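Local coordinates for putative sugar binding protein (Geobacillus stearothermophilus, PDB 6GT9) that binds galactose between its two lobes, probably as the sugar-recognising component of a three-component sensing system for galactan utilization, at residues A[202-207]-A[215-220]; A[147-152]-A[240-245]; A[224-229]-A[253-258]. All blocks are in the same frame, centred on the assembly; numbering follows the deposited sequence.

Contact 1 (A[202-207]-A[215-220]); sequences EKAYTI and NAFYGT
The helical segment 202-207 and the strand segment 215-220 come closest at A204 and F217, whose CA atoms are 8.6 Å apart. They belong to a beta-alpha-beta crossover of the periplasmic binding protein fold: helix 197-210 leads from strand 185-192 back to strand 216-219, parallel to it, with strand 154-160 between the two. The helix therefore packs on one face of the sheet, and F217 is the strand side chain that meets it. With CG anti to its own carbonyl carbon (chi1 -77°), the phenyl ring reaches out from the strand and meets the helix obliquely through CE2. CE2 of F217 lies 4.2 Å from CB of A204 and equally far from CD1 of I207, the end of an extended side chain. All three residues are buried, and the interaction is wholly apolar. V228 of helix 224-235 and A157 of strand 154-160 also touch F217, so the ring sits where two helices meet the sheet. Within the helix the carbonyl of K203 is doubly used: it accepts the backbone N of I207, and OG1 of T206 donates to O of K203 at 3.0 Å, tilted 32° from the carbonyl plane.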
loop_
_atom_site.group_PDB
_atom_site.type_symbol
_atom_site.label_atom_id
_atom_site.label_comp_id
_atom_site.label_asym_id
_atom_site.label_seq_id
_atom_site.Cartn_x
_atom_site.Cartn_y
_atom_site.Cartn_z
ATOM N N GLU A 202 9.149 16.890 2.930
ATOM C CA GLU A 202 10.034 17.683 2.079
ATOM C C GLU A 202 9.362 17.999 0.750
ATOM O O GLU A 202 9.379 19.148 0.286
ATOM C CB GLU A 202 11.363 16.950 1.851
ATOM C CG GLU A 202 12.246 16.895 3.094
ATOM C CD GLU A 202 13.477 15.988 2.944
ATOM O OE1 GLU A 202 14.383 16.086 3.802
ATOM O OE2 GLU A 202 13.542 15.184 1.984
ATOM N N LYS A 203 8.748 16.990 0.130
ATOM C CA LYS A 203 8.076 17.208 -1.146
ATOM C C LYS A 203 6.904 18.174 -1.000
ATOM O O LYS A 203 6.696 19.035 -1.860
ATOM C CB LYS A 203 7.614 15.872 -1.727
ATOM C CG LYS A 203 8.765 14.960 -2.156
ATOM C CD LYS A 203 9.673 15.679 -3.153
ATOM C CE LYS A 203 10.652 14.721 -3.808
ATOM N NZ LYS A 203 11.344 13.930 -2.778
ATOM N N ALA A 204 6.127 18.048 0.080
ATOM C CA ALA A 204 5.005 18.960 0.284
ATOM C C ALA A 204 5.483 20.400 0.345
ATOM O O ALA A 204 4.872 21.289 -0.258
ATOM C CB ALA A 204 4.257 18.614 1.568
ATOM N N TYR A 205 6.577 20.639 1.068
ATOM C CA TYR A 205 7.107 21.991 1.217
ATOM C C TYR A 205 7.538 22.568 -0.129
ATOM O O TYR A 205 7.134 23.677 -0.497
ATOM C CB TYR A 205 8.262 21.974 2.218
ATOM C CG TYR A 205 8.945 23.306 2.416
ATOM C CD1 TYR A 205 8.458 24.229 3.333
ATOM C CD2 TYR A 205 10.084 23.634 1.691
ATOM C CE1 TYR A 205 9.086 25.445 3.515
ATOM C CE2 TYR A 205 10.718 24.846 1.865
ATOM C CZ TYR A 205 10.214 25.748 2.776
ATOM O OH TYR A 205 10.841 26.960 2.949
ATOM N N THR A 206 8.334 21.816 -0.895
ATOM C CA THR A 206 8.771 22.312 -2.199
ATOM C C THR A 206 7.600 22.491 -3.163
ATOM O O THR A 206 7.630 23.395 -4.003
ATOM C CB THR A 206 9.824 21.376 -2.800
ATOM O OG1 THR A 206 9.256 20.081 -3.019
ATOM C CG2 THR A 206 11.003 21.228 -1.860
ATOM N N ILE A 207 6.566 21.647 -3.064
ATOM C CA ILE A 207 5.374 21.840 -3.893
ATOM C C ILE A 207 4.722 23.178 -3.578
ATOM O O ILE A 207 4.335 23.930 -4.483
ATOM C CB ILE A 207 4.377 20.678 -3.705
ATOM C CG1 ILE A 207 4.869 19.399 -4.370
ATOM C CG2 ILE A 207 3.011 21.051 -4.279
ATOM C CD1 ILE A 207 3.960 18.203 -4.128
ATOM N N ASN A 215 -4.200 23.897 -3.086
ATOM C CA ASN A 215 -5.033 23.891 -1.892
ATOM C C ASN A 215 -5.584 22.497 -1.593
ATOM O O ASN A 215 -6.475 22.360 -0.741
ATOM C CB ASN A 215 -6.177 24.916 -2.022
ATOM C CG ASN A 215 -7.058 24.681 -3.252
ATOM O OD1 ASN A 215 -6.964 23.647 -3.924
ATOM N ND2 ASN A 215 -7.928 25.649 -3.546
ATOM N N ALA A 216 -5.071 21.466 -2.262
ATOM C CA ALA A 216 -5.504 20.098 -2.025
ATOM C C ALA A 216 -4.337 19.140 -2.249
ATOM O O ALA A 216 -3.603 19.264 -3.234
ATOM C CB ALA A 216 -6.684 19.724 -2.932
ATOM N N PHE A 217 -4.178 18.184 -1.333
ATOM C CA PHE A 217 -3.173 17.132 -1.450
ATOM C C PHE A 217 -3.842 15.767 -1.444
ATOM O O PHE A 217 -4.829 15.555 -0.735
ATOM C CB PHE A 217 -2.165 17.164 -0.302
ATOM C CG PHE A 217 -1.123 18.239 -0.420
ATOM C CD1 PHE A 217 -1.363 19.514 0.084
ATOM C CD2 PHE A 217 0.107 17.971 -1.004
ATOM C CE1 PHE A 217 -0.386 20.507 0.008
ATOM C CE2 PHE A 217 1.091 18.974 -1.101
ATOM C CZ PHE A 217 0.840 20.239 -0.590
ATOM N N TYR A 218 -3.274 14.843 -2.220
ATOM C CA TYR A 218 -3.677 13.439 -2.261
ATOM C C TYR A 218 -2.429 12.595 -2.038
ATOM O O TYR A 218 -1.506 12.642 -2.854
ATOM C CB TYR A 218 -4.314 13.101 -3.607
ATOM C CG TYR A 218 -4.527 11.628 -3.909
ATOM C CD1 TYR A 218 -5.033 10.759 -2.948
ATOM C CD2 TYR A 218 -4.288 11.126 -5.178
ATOM C CE1 TYR A 218 -5.264 9.415 -3.230
ATOM C CE2 TYR A 218 -4.514 9.787 -5.477
ATOM C CZ TYR A 218 -5.016 8.939 -4.505
ATOM O OH TYR A 218 -5.246 7.613 -4.809
ATOM N N GLY A 219 -2.393 11.848 -0.938
ATOM C CA GLY A 219 -1.291 10.928 -0.653
ATOM C C GLY A 219 -1.746 9.503 -0.911
ATOM O O GLY A 219 -2.875 9.138 -0.579
ATOM N N THR A 220 -0.871 8.696 -1.522
ATOM C CA THR A 220 -1.295 7.374 -1.970
ATOM C C THR A 220 -0.673 6.234 -1.186
ATOM O O THR A 220 -0.900 5.074 -1.539
ATOM C CB THR A 220 -1.000 7.181 -3.466
ATOM O OG1 THR A 220 0.419 7.139 -3.696
ATOM C CG2 THR A 220 -1.612 8.322 -4.279
#

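Contact 2 (A[147-152]-A[240-245])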
loop_
_atom_site.group_PDB
_atom_site.type_symbol
_atom_site.label_atom_id
_atom_site.label_comp_id
_atom_site.label_asym_id
_atom_site.label_seq_id
_atom_site.Cartn_x
_atom_site.Cartn_y
_atom_site.Cartn_z
ATOM N N ALA A 147 -13.587 15.065 -5.000
ATOM C CA ALA A 147 -14.516 15.833 -5.827
ATOM C C ALA A 147 -15.779 16.189 -5.056
ATOM O O ALA A 147 -16.308 17.298 -5.200
ATOM C CB ALA A 147 -14.863 15.054 -7.100
ATOM N N GLU A 148 -16.277 15.261 -4.234
ATOM C CA GLU A 148 -17.446 15.538 -3.405
ATOM C C GLU A 148 -17.149 16.609 -2.364
ATOM O O GLU A 148 -17.897 17.583 -2.231
ATOM C CB GLU A 148 -17.920 14.259 -2.714
ATOM C CG GLU A 148 -18.715 13.302 -3.599
ATOM C CD GLU A 148 -19.412 12.215 -2.789
ATOM O OE1 GLU A 148 -19.056 11.024 -2.940
ATOM O OE2 GLU A 148 -20.317 12.560 -1.993
ATOM N N ASP A 149 -16.077 16.428 -1.596
ATOM C CA ASP A 149 -15.793 17.331 -0.484
ATOM C C ASP A 149 -15.413 18.730 -0.955
ATOM O O ASP A 149 -15.670 19.705 -0.242
ATOM C CB ASP A 149 -14.674 16.763 0.395
ATOM C CG ASP A 149 -14.998 15.384 0.950
ATOM O OD1 ASP A 149 -16.170 14.954 0.865
ATOM O OD2 ASP A 149 -14.079 14.727 1.489
ATOM N N THR A 150 -14.805 18.859 -2.130
ATOM C CA THR A 150 -14.453 20.168 -2.665
ATOM C C THR A 150 -15.456 20.680 -3.695
ATOM O O THR A 150 -15.195 21.702 -4.338
ATOM C CB THR A 150 -13.069 20.132 -3.301
ATOM O OG1 THR A 150 -13.132 19.347 -4.501
ATOM C CG2 THR A 150 -12.049 19.553 -2.330
ATOM N N LYS A 151 -16.566 19.963 -3.895
ATOM C CA LYS A 151 -17.609 20.344 -4.847
ATOM C C LYS A 151 -17.034 20.616 -6.234
ATOM O O LYS A 151 -17.460 21.531 -6.944
ATOM C CB LYS A 151 -18.400 21.543 -4.330
ATOM C CG LYS A 151 -19.345 21.203 -3.181
ATOM C CD LYS A 151 -20.427 22.264 -3.022
ATOM C CE LYS A 151 -21.776 21.632 -2.671
ATOM N NZ LYS A 151 -22.937 22.221 -3.422
ATOM N N GLY A 152 -16.040 19.821 -6.618
ATOM C CA GLY A 152 -15.501 19.874 -7.961
ATOM C C GLY A 152 -14.494 20.970 -8.228
ATOM O O GLY A 152 -14.171 21.215 -9.398
ATOM N N LYS A 240 -7.735 27.056 4.567
ATOM C CA LYS A 240 -7.448 25.653 4.691
ATOM C C LYS A 240 -7.025 24.874 3.429
ATOM O O LYS A 240 -7.225 25.289 2.316
ATOM C CB LYS A 240 -8.522 24.950 5.532
ATOM C CG LYS A 240 -7.994 23.863 6.472
ATOM C CD LYS A 240 -8.955 23.619 7.609
ATOM C CE LYS A 240 -8.979 22.161 8.046
ATOM N NZ LYS A 240 -10.312 21.767 8.587
ATOM N N THR A 241 -6.392 23.737 3.665
ATOM C CA THR A 241 -5.868 22.871 2.635
ATOM C C THR A 241 -6.547 21.533 2.806
ATOM O O THR A 241 -6.596 21.049 3.872
ATOM C CB THR A 241 -4.376 22.680 2.883
ATOM O OG1 THR A 241 -3.730 23.920 2.754
ATOM C CG2 THR A 241 -3.763 21.712 1.935
ATOM N N TYR A 242 -7.059 20.972 1.727
ATOM C CA TYR A 242 -7.740 19.683 1.752
ATOM C C TYR A 242 -6.715 18.565 1.607
ATOM O O TYR A 242 -5.915 18.565 0.668
ATOM C CB TYR A 242 -8.780 19.602 0.634
ATOM C CG TYR A 242 -9.544 18.290 0.571
ATOM C CD1 TYR A 242 -10.716 18.106 1.293
ATOM C CD2 TYR A 242 -9.090 17.235 -0.221
ATOM C CE1 TYR A 242 -11.415 16.896 1.235
ATOM C CE2 TYR A 242 -9.783 16.028 -0.288
ATOM C CZ TYR A 242 -10.940 15.862 0.441
ATOM O OH TYR A 242 -11.636 14.663 0.364
ATOM N N ILE A 243 -6.737 17.610 2.530
ATOM C CA ILE A 243 -5.814 16.473 2.487
ATOM C C ILE A 243 -6.622 15.188 2.492
ATOM O O ILE A 243 -7.382 14.936 3.435
ATOM C CB ILE A 243 -4.836 16.473 3.668
ATOM C CG1 ILE A 243 -4.056 17.777 3.725
ATOM C CG2 ILE A 243 -3.862 15.302 3.541
ATOM C CD1 ILE A 243 -3.135 17.857 4.927
ATOM N N ILE A 244 -6.432 14.354 1.471
ATOM C CA ILE A 244 -6.923 12.982 1.504
ATOM C C ILE A 244 -5.717 12.056 1.369
ATOM O O ILE A 244 -4.886 12.228 0.469
ATOM C CB ILE A 244 -7.999 12.709 0.429
ATOM C CG1 ILE A 244 -8.498 11.247 0.529
ATOM C CG2 ILE A 244 -7.502 13.061 -0.957
ATOM C CD1 ILE A 244 -9.831 10.960 -0.181
ATOM N N GLY A 245 -5.587 11.127 2.306
ATOM C CA GLY A 245 -4.466 10.193 2.294
ATOM C C GLY A 245 -4.901 8.745 2.320
ATOM O O GLY A 245 -6.078 8.447 2.106
#
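Y242 joins strand 242-246 to the C-terminal end of helix 135-149 by a hydrogen bond and an aromatic contact. The polar part is the phenol: OH of Y242 donates to OD2 of D149 at 2.7 Å. The carboxylate oxygen lies at the edge of the ring, in its plane, yet the hydroxyl meets it from above the carboxylate plane, 35° out of it. The other oxygen, OD1, forms a salt bridge with R301 of strand 298-301, so each carboxylate oxygen of D149 has a partner, and the nearby guanidinium would be expected to favour the ionised acid.

The helix ends here in a Schellman motif, with G152 N bonded to A147 O, K151 N bonded to E148 O, and K151 at positive phi. T150, the first residue to depart from helical geometry, is thereby set facing the sheet of the second lobe, just beyond D149.

The apolar part is a CH-pi contact. CG2 of T150 stands over one face of the Y242 ring, 4.2 Å from the ring centroid and 16° off the normal, shifted toward CG of the ring. At chi1 70° the threonine turns OG1 back to the carbonyl of L146 and leaves CG2 as the branch that meets the ring. L146 also touches Y242, and next to it I244 packs on A142, A145 and L146 of the same helix.

Contact 3 (A[224-229]-A[253-258])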
loop_
_atom_site.group_PDB
_atom_site.type_symbol
_atom_site.label_atom_id
_atom_site.label_comp_id
_atom_site.label_asym_id
_atom_site.label_seq_id
_atom_site.Cartn_x
_atom_site.Cartn_y
_atom_site.Cartn_z
ATOM N N ASP A 224 2.164 9.347 3.618
ATOM C CA ASP A 224 2.212 10.555 2.803
ATOM C C ASP A 224 1.410 11.689 3.431
ATOM O O ASP A 224 1.911 12.815 3.571
ATOM C CB ASP A 224 1.694 10.247 1.403
ATOM C CG ASP A 224 2.580 9.291 0.665
ATOM O OD1 ASP A 224 3.804 9.331 0.897
ATOM O OD2 ASP A 224 2.059 8.516 -0.161
ATOM N N ALA A 225 0.152 11.423 3.789
ATOM C CA ALA A 225 -0.690 12.494 4.323
ATOM C C ALA A 225 -0.192 12.958 5.685
ATOM O O ALA A 225 -0.413 14.112 6.075
ATOM C CB ALA A 225 -2.140 12.025 4.406
ATOM N N ILE A 226 0.498 12.081 6.412
ATOM C CA ILE A 226 1.150 12.498 7.645
ATOM C C ILE A 226 2.249 13.507 7.347
ATOM O O ILE A 226 2.369 14.534 8.028
ATOM C CB ILE A 226 1.689 11.266 8.392
ATOM C CG1 ILE A 226 0.524 10.440 8.935
ATOM C CG2 ILE A 226 2.658 11.690 9.511
ATOM C CD1 ILE A 226 0.918 9.012 9.290
ATOM N N GLY A 227 3.058 13.243 6.315
ATOM C CA GLY A 227 4.078 14.205 5.924
ATOM C C GLY A 227 3.484 15.532 5.486
ATOM O O GLY A 227 3.972 16.599 5.864
ATOM N N VAL A 228 2.407 15.482 4.703
ATOM C CA VAL A 228 1.769 16.713 4.244
ATOM C C VAL A 228 1.182 17.483 5.415
ATOM O O VAL A 228 1.345 18.705 5.515
ATOM C CB VAL A 228 0.696 16.395 3.194
ATOM C CG1 VAL A 228 -0.013 17.687 2.762
ATOM C CG2 VAL A 228 1.311 15.681 2.024
ATOM N N ALA A 229 0.505 16.783 6.330
ATOM C CA ALA A 229 -0.170 17.469 7.425
ATOM C C ALA A 229 0.827 18.211 8.307
ATOM O O ALA A 229 0.547 19.322 8.774
ATOM C CB ALA A 229 -0.980 16.475 8.250
ATOM N N ILE A 253 -5.151 9.026 11.988
ATOM C CA ILE A 253 -6.415 9.173 12.710
ATOM C C ILE A 253 -6.397 10.431 13.571
ATOM O O ILE A 253 -7.388 11.174 13.638
ATOM C CB ILE A 253 -6.709 7.920 13.555
ATOM C CG1 ILE A 253 -6.861 6.685 12.660
ATOM C CG2 ILE A 253 -7.946 8.129 14.419
ATOM C CD1 ILE A 253 -7.872 6.842 11.560
ATOM N N ARG A 254 -5.270 10.687 14.242
ATOM C CA ARG A 254 -5.139 11.892 15.056
ATOM C C ARG A 254 -5.361 13.152 14.224
ATOM O O ARG A 254 -6.147 14.032 14.600
ATOM C CB ARG A 254 -3.760 11.917 15.716
ATOM C CG ARG A 254 -3.549 13.119 16.606
ATOM C CD ARG A 254 -4.680 13.227 17.622
ATOM N NE ARG A 254 -4.576 14.442 18.423
ATOM C CZ ARG A 254 -5.560 15.321 18.589
ATOM N NH1 ARG A 254 -6.745 15.119 18.017
ATOM N NH2 ARG A 254 -5.360 16.397 19.338
ATOM N N TYR A 255 -4.682 13.249 13.079
ATOM C CA TYR A 255 -4.839 14.409 12.204
ATOM C C TYR A 255 -6.267 14.532 11.678
ATOM O O TYR A 255 -6.791 15.644 11.521
ATOM C CB TYR A 255 -3.858 14.307 11.042
ATOM C CG TYR A 255 -2.458 14.813 11.314
ATOM C CD1 TYR A 255 -2.240 16.092 11.816
ATOM C CD2 TYR A 255 -1.346 14.017 11.037
ATOM C CE1 TYR A 255 -0.954 16.564 12.047
ATOM C CE2 TYR A 255 -0.062 14.477 11.263
ATOM C CZ TYR A 255 0.129 15.750 11.766
ATOM O OH TYR A 255 1.407 16.204 11.989
ATOM N N LEU A 256 -6.898 13.395 11.365
ATOM C CA LEU A 256 -8.302 13.389 10.977
ATOM C C LEU A 256 -9.177 13.931 12.098
ATOM O O LEU A 256 -10.113 14.704 11.853
ATOM C CB LEU A 256 -8.710 11.964 10.611
ATOM C CG LEU A 256 -9.876 11.613 9.706
ATOM C CD1 LEU A 256 -9.766 12.304 8.365
ATOM C CD2 LEU A 256 -9.868 10.103 9.530
ATOM N N GLN A 257 -8.881 13.538 13.340
ATOM C CA GLN A 257 -9.630 14.066 14.474
ATOM C C GLN A 257 -9.396 15.564 14.637
ATOM O O GLN A 257 -10.329 16.313 14.953
ATOM C CB GLN A 257 -9.244 13.308 15.745
ATOM C CG GLN A 257 -9.979 13.753 17.005
ATOM C CD GLN A 257 -11.457 13.381 17.010
ATOM O OE1 GLN A 257 -12.292 14.142 17.504
ATOM N NE2 GLN A 257 -11.784 12.207 16.471
ATOM N N LYS A 258 -8.162 16.020 14.412
ATOM C CA LYS A 258 -7.832 17.436 14.504
ATOM C C LYS A 258 -8.400 18.252 13.356
ATOM O O LYS A 258 -8.407 19.486 13.447
ATOM C CB LYS A 258 -6.318 17.629 14.544
ATOM C CG LYS A 258 -5.703 17.470 15.923
ATOM C CD LYS A 258 -4.195 17.240 15.850
ATOM C CE LYS A 258 -3.387 18.527 15.958
ATOM N NZ LYS A 258 -3.718 19.503 14.882
#
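A229 and Y255 form the heart of this helix-to-helix contact, the methyl of the alanine resting on the phenol ring of the tyrosine. CB of A229 lies 3.5 Å from the centroid of the Y255 ring and only 2° off its normal. It is thus centred over the face in a CH-pi contact, nearly equidistant from all six ring carbons. I226, one helical turn earlier, adds two contacts at CE2 of Y255: CG2 of I226 at 4.3 Å and, obliquely to the ring, its carbonyl O at 4.0 Å. The ring reaches the neighbouring helix because CG is anti to the carbonyl carbon of Y255 (chi1 -84°).

Further out, K230 and E233 of helix 224-235 and I261 of the loop after helix 250-258 also touch the tyrosine, and a salt bridge from K258 to E233 ties the same two helices together. Helices 224-235 and 250-258 are successive in the alpha/beta fold, separated by strand 242-246. At the start of the first, D224 is bonded to S193 and S221, the latter lining the sugar pocket, while the side chain of I226 is about 8 Å from the bound galactose. A serine in place of Y255 would probably open a gap between the helices and strip the A229 methyl of its aromatic cover. Between these segments the attraction is dispersive, so the contact rests on shape and close fit rather than on charge.

All three contacts lie in the second lobe, around one sheet. Contacts 1 and 3 are buried and apolar on the same side of it, and meet where V228 of helix 224-235, an element of contact 3, packs on F217, with CG1 of V228 3.4 Å from CG of F217. Contact 2 lies on the other side, nearer the surface, and adds a hydrogen bond to its apolar part. Strands 216-219 and 242-246 are neighbours, probably hydrogen-bonded from F217 N to Y242 O at 2.7 Å, yet F217 and Y242 point to opposite faces. Each contact centres on one aromatic ring: met obliquely in contact 1, over a face by a methyl in contacts 2 and 3.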